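Side-chain contacts in putative cell surface hydrolase (Lactobacillus plantarum, PDB 3LP5), which is a putative cell-surface hydrolase of the alpha/beta-hydrolase fold whose substrate is unknown: residues 72-75 and 76-80; 150-153 and 154-158; 15-18 and 19-23. All coordinates share one frame; numbering follows the deposited sequence.

Interaction 1 (72-75 and 76-80)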
# COMPACT_ATOMS: atom_id res chain seq x y z
N ASP A 72 -10.05 -3.07 -12.08
CA ASP A 72 -9.96 -1.65 -11.78
C ASP A 72 -11.34 -1.14 -11.51
O ASP A 72 -12.29 -1.84 -11.78
CB ASP A 72 -9.38 -0.88 -12.97
CG ASP A 72 -7.84 -0.88 -13.00
OD1 ASP A 72 -7.28 -0.53 -14.08
OD2 ASP A 72 -7.18 -1.26 -11.98
N GLY A 73 -11.42 0.08 -10.99
CA GLY A 73 -12.66 0.86 -11.00
C GLY A 73 -13.33 0.84 -9.64
O GLY A 73 -13.13 -0.14 -8.88
N LYS A 74 -14.10 1.89 -9.34
CA LYS A 74 -14.74 2.05 -8.03
C LYS A 74 -15.60 0.85 -7.61
O LYS A 74 -15.53 0.43 -6.46
CB LYS A 74 -15.58 3.31 -7.95
CG LYS A 74 -16.28 3.55 -6.61
CD LYS A 74 -17.00 4.86 -6.68
CE LYS A 74 -17.72 5.32 -5.41
NZ LYS A 74 -18.38 4.21 -4.71
N ALA A 75 -16.41 0.31 -8.53
CA ALA A 75 -17.25 -0.78 -8.18
C ALA A 75 -16.41 -1.96 -7.61
O ALA A 75 -16.82 -2.61 -6.62
CB ALA A 75 -18.06 -1.20 -9.34
N ASN A 76 -15.25 -2.24 -8.23
CA ASN A 76 -14.41 -3.27 -7.75
C ASN A 76 -13.65 -2.91 -6.47
O ASN A 76 -13.49 -3.75 -5.57
CB ASN A 76 -13.49 -3.80 -8.88
CG ASN A 76 -14.27 -4.39 -9.98
OD1 ASN A 76 -14.15 -3.99 -11.16
ND2 ASN A 76 -15.13 -5.29 -9.64
N ILE A 77 -13.22 -1.67 -6.39
CA ILE A 77 -12.45 -1.20 -5.26
C ILE A 77 -13.34 -1.25 -4.01
O ILE A 77 -12.87 -1.62 -2.92
CB ILE A 77 -11.97 0.29 -5.47
CG1 ILE A 77 -11.00 0.41 -6.67
CG2 ILE A 77 -11.42 0.91 -4.14
CD1 ILE A 77 -9.84 -0.33 -6.50
N ASP A 78 -14.62 -0.92 -4.16
CA ASP A 78 -15.53 -0.96 -2.97
C ASP A 78 -15.65 -2.40 -2.44
O ASP A 78 -15.66 -2.59 -1.25
CB ASP A 78 -16.92 -0.37 -3.26
CG ASP A 78 -16.91 1.18 -3.37
OD1 ASP A 78 -15.96 1.86 -2.92
OD2 ASP A 78 -17.86 1.73 -3.91
N LYS A 79 -15.72 -3.40 -3.34
CA LYS A 79 -15.69 -4.82 -2.90
C LYS A 79 -14.36 -5.27 -2.34
O LYS A 79 -14.33 -6.07 -1.41
CB LYS A 79 -16.05 -5.78 -4.07
CG LYS A 79 -17.43 -5.54 -4.67
CD LYS A 79 -17.64 -6.34 -5.93
CE LYS A 79 -18.87 -5.85 -6.72
NZ LYS A 79 -19.39 -6.95 -7.61
N GLN A 80 -13.26 -4.83 -2.95
CA GLN A 80 -11.93 -5.23 -2.46
C GLN A 80 -11.66 -4.72 -1.06
O GLN A 80 -10.96 -5.37 -0.28
CB GLN A 80 -10.81 -4.83 -3.45
CG GLN A 80 -10.98 -5.59 -4.82
CD GLN A 80 -10.55 -4.72 -6.06
OE1 GLN A 80 -10.18 -3.56 -5.91
NE2 GLN A 80 -10.57 -5.30 -7.26
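Lys74 and Asp78, one helical turn apart, close a salt bridge over the first turn of helix 74-92. The lysine chain runs straight out from the backbone, with CG anti to the backbone N (chi1 -180°), and bends only at its last torsion, which brings NZ back to 2.7 Å from Asp78 OD2. That oxygen receives it on its syn lone pair, the side facing OD1, and the aliphatic chain also brushes the carboxylate, Lys74 CG lying 3.6 Å from Asp78 OD2. Beneath this bridge the packing is tight. Gly73, the N-cap residue, offers its carbonyl to Ile77 N at 2.9 Å from Gly73 O, and Lys74 O takes Asp78 N in the next step of the ladder. Ile77 leans its CG1 branch on the same carbonyl, 3.1 Å from Gly73 O, and its side chain is buried. The other flank is looser: Ala75 is exposed, and Lys79 lays its extended chain past Ala75 O, its CG 3.6 Å from that oxygen. Asp72 points away from the turn, and its OD2 makes weak hydrogen bonds with Ser13 and Asn107. Ile77 faces Asn107 and Ile111 of helix 107-118 and Met151 of helix 150-157, while Lys74 rests on Ser150 and Met151, placing this first turn against both helices.

Interaction 2 (150-153 and 154-158)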
# COMPACT_ATOMS: atom_id res chain seq x y z
N SER A 150 -15.90 9.96 -8.73
CA SER A 150 -16.74 9.31 -7.75
C SER A 150 -15.87 8.58 -6.72
O SER A 150 -16.15 8.64 -5.51
CB SER A 150 -17.67 8.32 -8.48
OG SER A 150 -18.67 7.94 -7.56
N MET A 151 -14.83 7.88 -7.20
CA MET A 151 -13.83 7.23 -6.34
C MET A 151 -13.24 8.22 -5.35
O MET A 151 -13.29 8.00 -4.16
CB MET A 151 -12.70 6.54 -7.16
CG MET A 151 -11.60 5.80 -6.31
SD MET A 151 -12.21 4.16 -5.76
CE MET A 151 -13.01 4.49 -4.20
N PHE A 152 -12.69 9.33 -5.85
CA PHE A 152 -12.07 10.26 -4.93
C PHE A 152 -13.13 10.85 -3.96
O PHE A 152 -12.84 11.08 -2.80
CB PHE A 152 -11.47 11.43 -5.71
CG PHE A 152 -10.92 12.51 -4.80
CD1 PHE A 152 -9.74 12.30 -4.09
CD2 PHE A 152 -11.63 13.69 -4.60
CE1 PHE A 152 -9.22 13.28 -3.23
CE2 PHE A 152 -11.14 14.67 -3.73
CZ PHE A 152 -9.91 14.45 -3.04
N LYS A 153 -14.35 11.08 -4.44
CA LYS A 153 -15.44 11.65 -3.58
C LYS A 153 -15.65 10.74 -2.37
O LYS A 153 -15.81 11.24 -1.26
CB LYS A 153 -16.74 11.81 -4.37
CG LYS A 153 -16.68 13.06 -5.32
CD LYS A 153 -18.02 13.25 -6.09
CE LYS A 153 -17.88 14.21 -7.26
NZ LYS A 153 -19.17 14.31 -8.04
N GLU A 154 -15.58 9.43 -2.57
CA GLU A 154 -15.80 8.51 -1.48
C GLU A 154 -14.58 8.50 -0.55
O GLU A 154 -14.76 8.60 0.64
CB GLU A 154 -16.11 7.09 -2.00
CG GLU A 154 -16.34 6.07 -0.86
CD GLU A 154 -16.52 4.61 -1.29
OE1 GLU A 154 -16.03 4.16 -2.37
OE2 GLU A 154 -17.09 3.87 -0.50
N LEU A 155 -13.36 8.43 -1.07
CA LEU A 155 -12.16 8.53 -0.19
C LEU A 155 -12.08 9.86 0.56
O LEU A 155 -11.62 9.88 1.70
CB LEU A 155 -10.87 8.35 -0.95
CG LEU A 155 -10.80 7.05 -1.76
CD1 LEU A 155 -9.58 7.03 -2.70
CD2 LEU A 155 -10.62 5.89 -0.73
N TYR A 156 -12.55 10.95 -0.05
CA TYR A 156 -12.40 12.25 0.63
C TYR A 156 -13.49 12.35 1.68
O TYR A 156 -13.26 12.81 2.80
CB TYR A 156 -12.58 13.35 -0.40
CG TYR A 156 -12.33 14.74 0.09
CD1 TYR A 156 -11.04 15.15 0.41
CD2 TYR A 156 -13.38 15.66 0.19
CE1 TYR A 156 -10.78 16.49 0.85
CE2 TYR A 156 -13.14 17.00 0.63
CZ TYR A 156 -11.83 17.40 0.99
OH TYR A 156 -11.60 18.72 1.42
N ARG A 157 -14.66 11.85 1.35
CA ARG A 157 -15.79 11.94 2.28
C ARG A 157 -15.51 11.21 3.60
O ARG A 157 -16.01 11.62 4.67
CB ARG A 157 -17.07 11.34 1.67
CG ARG A 157 -18.31 11.62 2.56
CD ARG A 157 -19.50 10.66 2.30
NE ARG A 157 -20.33 10.35 3.51
CZ ARG A 157 -20.47 11.07 4.66
NH1 ARG A 157 -19.85 12.24 4.88
NH2 ARG A 157 -21.26 10.59 5.62
N TYR A 158 -14.77 10.11 3.55
CA TYR A 158 -14.53 9.38 4.77
C TYR A 158 -13.15 9.58 5.39
O TYR A 158 -12.75 8.82 6.30
CB TYR A 158 -14.82 7.87 4.59
CG TYR A 158 -16.25 7.65 4.27
CD1 TYR A 158 -17.22 7.91 5.25
CD2 TYR A 158 -16.66 7.26 2.99
CE1 TYR A 158 -18.56 7.73 4.97
CE2 TYR A 158 -18.01 7.09 2.70
CZ TYR A 158 -18.93 7.33 3.71
OH TYR A 158 -20.26 7.18 3.49
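The backbone carbonyls of Ser150, Met151, Phe152 and Lys153 accept i+4 hydrogen bonds from Glu154, Leu155, Tyr156 and Arg157, the straightest being Leu155 N to Met151 O at 172°. This short helix 150-157 is the crossover of a beta-alpha-beta unit between strands 127-134 and 167-172 of the alpha/beta-hydrolase fold. On one flank Phe152 and Tyr156 extend side by side in the same direction, each with its CG anti to the backbone N. Their planes are only 24° from parallel, yet the rings are slid so far apart, 5.4 Å between the Phe152 and Tyr156 centroids, that they barely overlap. Over one face of the Phe152 ring lies instead Tyr156 CB, a CH-pi contact with the carbon 4.1 Å from the Phe152 centroid and displaced toward the ring's rim. Tyr190 meets the Phe152 ring edge-to-face, and Tyr193 and Ile194 of helix 191-195 pack nearby. Round the helix, Met151 folds at both its later torsions, sending its methyl forward along the axis, toward Leu155, with CE 4.2 Å from Leu155 CG. Leu155 itself is buried, reaching Thr113 and Glu117 of helix 107-118. Lys153 and Arg157 lie on the exposed side. Glu154 stretches out and crosses the end of the methionine; its OE1, whose exact position is doubtful, makes a long, weak ion pair with Lys74. Back on the aromatic flank, the two side chains come closest where Phe152 CZ lies 3.7 Å from Tyr156 CD1.

Interaction 3 (15-18 and 19-23)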
# COMPACT_ATOMS: atom_id res chain seq x y z
N ALA A 15 -2.17 -5.83 -14.71
CA ALA A 15 -1.14 -5.06 -15.44
C ALA A 15 0.07 -4.73 -14.54
O ALA A 15 1.21 -4.72 -15.00
CB ALA A 15 -1.73 -3.76 -16.03
N SER A 16 -0.16 -4.52 -13.26
CA SER A 16 0.92 -4.12 -12.38
C SER A 16 1.45 -5.29 -11.51
O SER A 16 2.38 -5.09 -10.67
CB SER A 16 0.47 -2.89 -11.53
OG SER A 16 -0.63 -3.21 -10.69
N GLN A 17 0.94 -6.51 -11.77
CA GLN A 17 1.37 -7.73 -11.01
C GLN A 17 2.89 -8.08 -11.09
O GLN A 17 3.49 -8.46 -10.08
CB GLN A 17 0.51 -8.98 -11.34
CG GLN A 17 0.54 -10.11 -10.28
CD GLN A 17 -0.00 -9.63 -8.92
OE1 GLN A 17 -1.12 -9.08 -8.84
NE2 GLN A 17 0.81 -9.78 -7.86
N ASN A 18 3.48 -8.01 -12.28
CA ASN A 18 4.90 -8.30 -12.44
C ASN A 18 5.76 -7.39 -11.52
O ASN A 18 6.68 -7.90 -10.82
CB ASN A 18 5.37 -8.21 -13.92
CG ASN A 18 5.20 -9.56 -14.70
OD1 ASN A 18 5.22 -9.60 -15.97
ND2 ASN A 18 5.06 -10.66 -13.96
N ARG A 19 5.47 -6.07 -11.53
CA ARG A 19 6.16 -5.14 -10.66
C ARG A 19 6.01 -5.55 -9.20
O ARG A 19 7.01 -5.69 -8.47
CB ARG A 19 5.69 -3.69 -10.84
CG ARG A 19 6.59 -2.75 -10.07
CD ARG A 19 6.01 -1.36 -9.83
NE ARG A 19 5.79 -0.59 -11.05
CZ ARG A 19 6.70 0.22 -11.59
NH1 ARG A 19 7.91 0.37 -11.06
NH2 ARG A 19 6.40 0.86 -12.69
N PHE A 20 4.77 -5.75 -8.75
CA PHE A 20 4.53 -6.23 -7.37
C PHE A 20 5.38 -7.45 -6.98
O PHE A 20 6.08 -7.42 -5.95
CB PHE A 20 3.06 -6.48 -7.13
CG PHE A 20 2.68 -6.74 -5.69
CD1 PHE A 20 2.55 -5.68 -4.78
CD2 PHE A 20 2.45 -8.04 -5.25
CE1 PHE A 20 2.17 -5.90 -3.47
CE2 PHE A 20 2.08 -8.33 -3.93
CZ PHE A 20 1.92 -7.25 -3.01
N ASP A 21 5.34 -8.51 -7.79
CA ASP A 21 6.06 -9.75 -7.50
C ASP A 21 7.57 -9.49 -7.46
O ASP A 21 8.27 -10.01 -6.61
CB ASP A 21 5.75 -10.80 -8.57
CG ASP A 21 4.29 -11.37 -8.46
OD1 ASP A 21 3.48 -10.87 -7.62
OD2 ASP A 21 3.96 -12.33 -9.20
N SER A 22 8.06 -8.68 -8.38
CA SER A 22 9.45 -8.30 -8.39
C SER A 22 9.84 -7.56 -7.13
O SER A 22 10.91 -7.85 -6.56
CB SER A 22 9.77 -7.44 -9.61
OG SER A 22 9.68 -8.25 -10.76
N LEU A 23 9.00 -6.62 -6.69
CA LEU A 23 9.25 -5.90 -5.45
C LEU A 23 9.40 -6.83 -4.26
O LEU A 23 10.30 -6.63 -3.46
CB LEU A 23 8.15 -4.84 -5.13
CG LEU A 23 8.04 -3.70 -6.18
CD1 LEU A 23 6.88 -2.73 -5.83
CD2 LEU A 23 9.37 -2.96 -6.28
O HOH W 1 4.02 -4.89 -14.18
O HOH W 2 8.02 -10.12 -11.60
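Arg19 N and Ala15 O meet at a water, which accepts from the arginine amide and lies within hydrogen-bonding distance of the alanine carbonyl. Ser16 then opens the helix by handing its backbone carbonyl to Phe20, with Ser16 O 3.1 Å from Phe20 N and the bond almost straight at 177°. Ser16 is the N-cap residue, but its hydroxyl makes no capping bond; OG turns instead to the carbonyl of Ser13. Gln17 does most of the side-chain work. Its chain bends at chi2 (61°), bringing NE2 to 2.9 Å from Asp21 OD1. The aspartate oxygen lies in the plane of the glutamine amide, whereas the amide nitrogen comes in above the carboxylate, 37° out of its plane. That same nitrogen passes obliquely by the Phe20 ring, 3.5 Å from Phe20 CD2. Next comes Asn18, on the exposed side: its carbonyl takes Ser22 N, and a second water hydrogen-bonded to Asn18 O, at 2.7 Å, also joins Ser22 OG. Arg19 leads away from the turn and gives NH2 to Thr212 O. Helix 17-30 lies with Phe20 against Pro11 and His105 at the end of strand 99-105, and with Arg19 and Leu23 packed on Ile223 of helix 217-231.

In the fold
Along the chain, interaction 3 comes first, then interaction 1, then interaction 2, each a local turn of its own helix: 17-30, 74-92 and 150-157. Interactions 1 and 2 are neighbours, 13 Å between centres, and touch directly: Ile77 CG2 lies 3.7 Å from Met151 SD, and Lys74 has in Glu154 a second, long and weak acidic partner whose placement is uncertain. Interaction 3 stands apart, its centre 19 Å from that of interaction 1 and 26 Å from that of interaction 2. Ser16 touches Ser106, in a turn resembling in sequence and geometry the nucleophile elbow of alpha/beta hydrolases, and Asp72 lies near that turn; interaction 2 belongs to the surrounding helical layer.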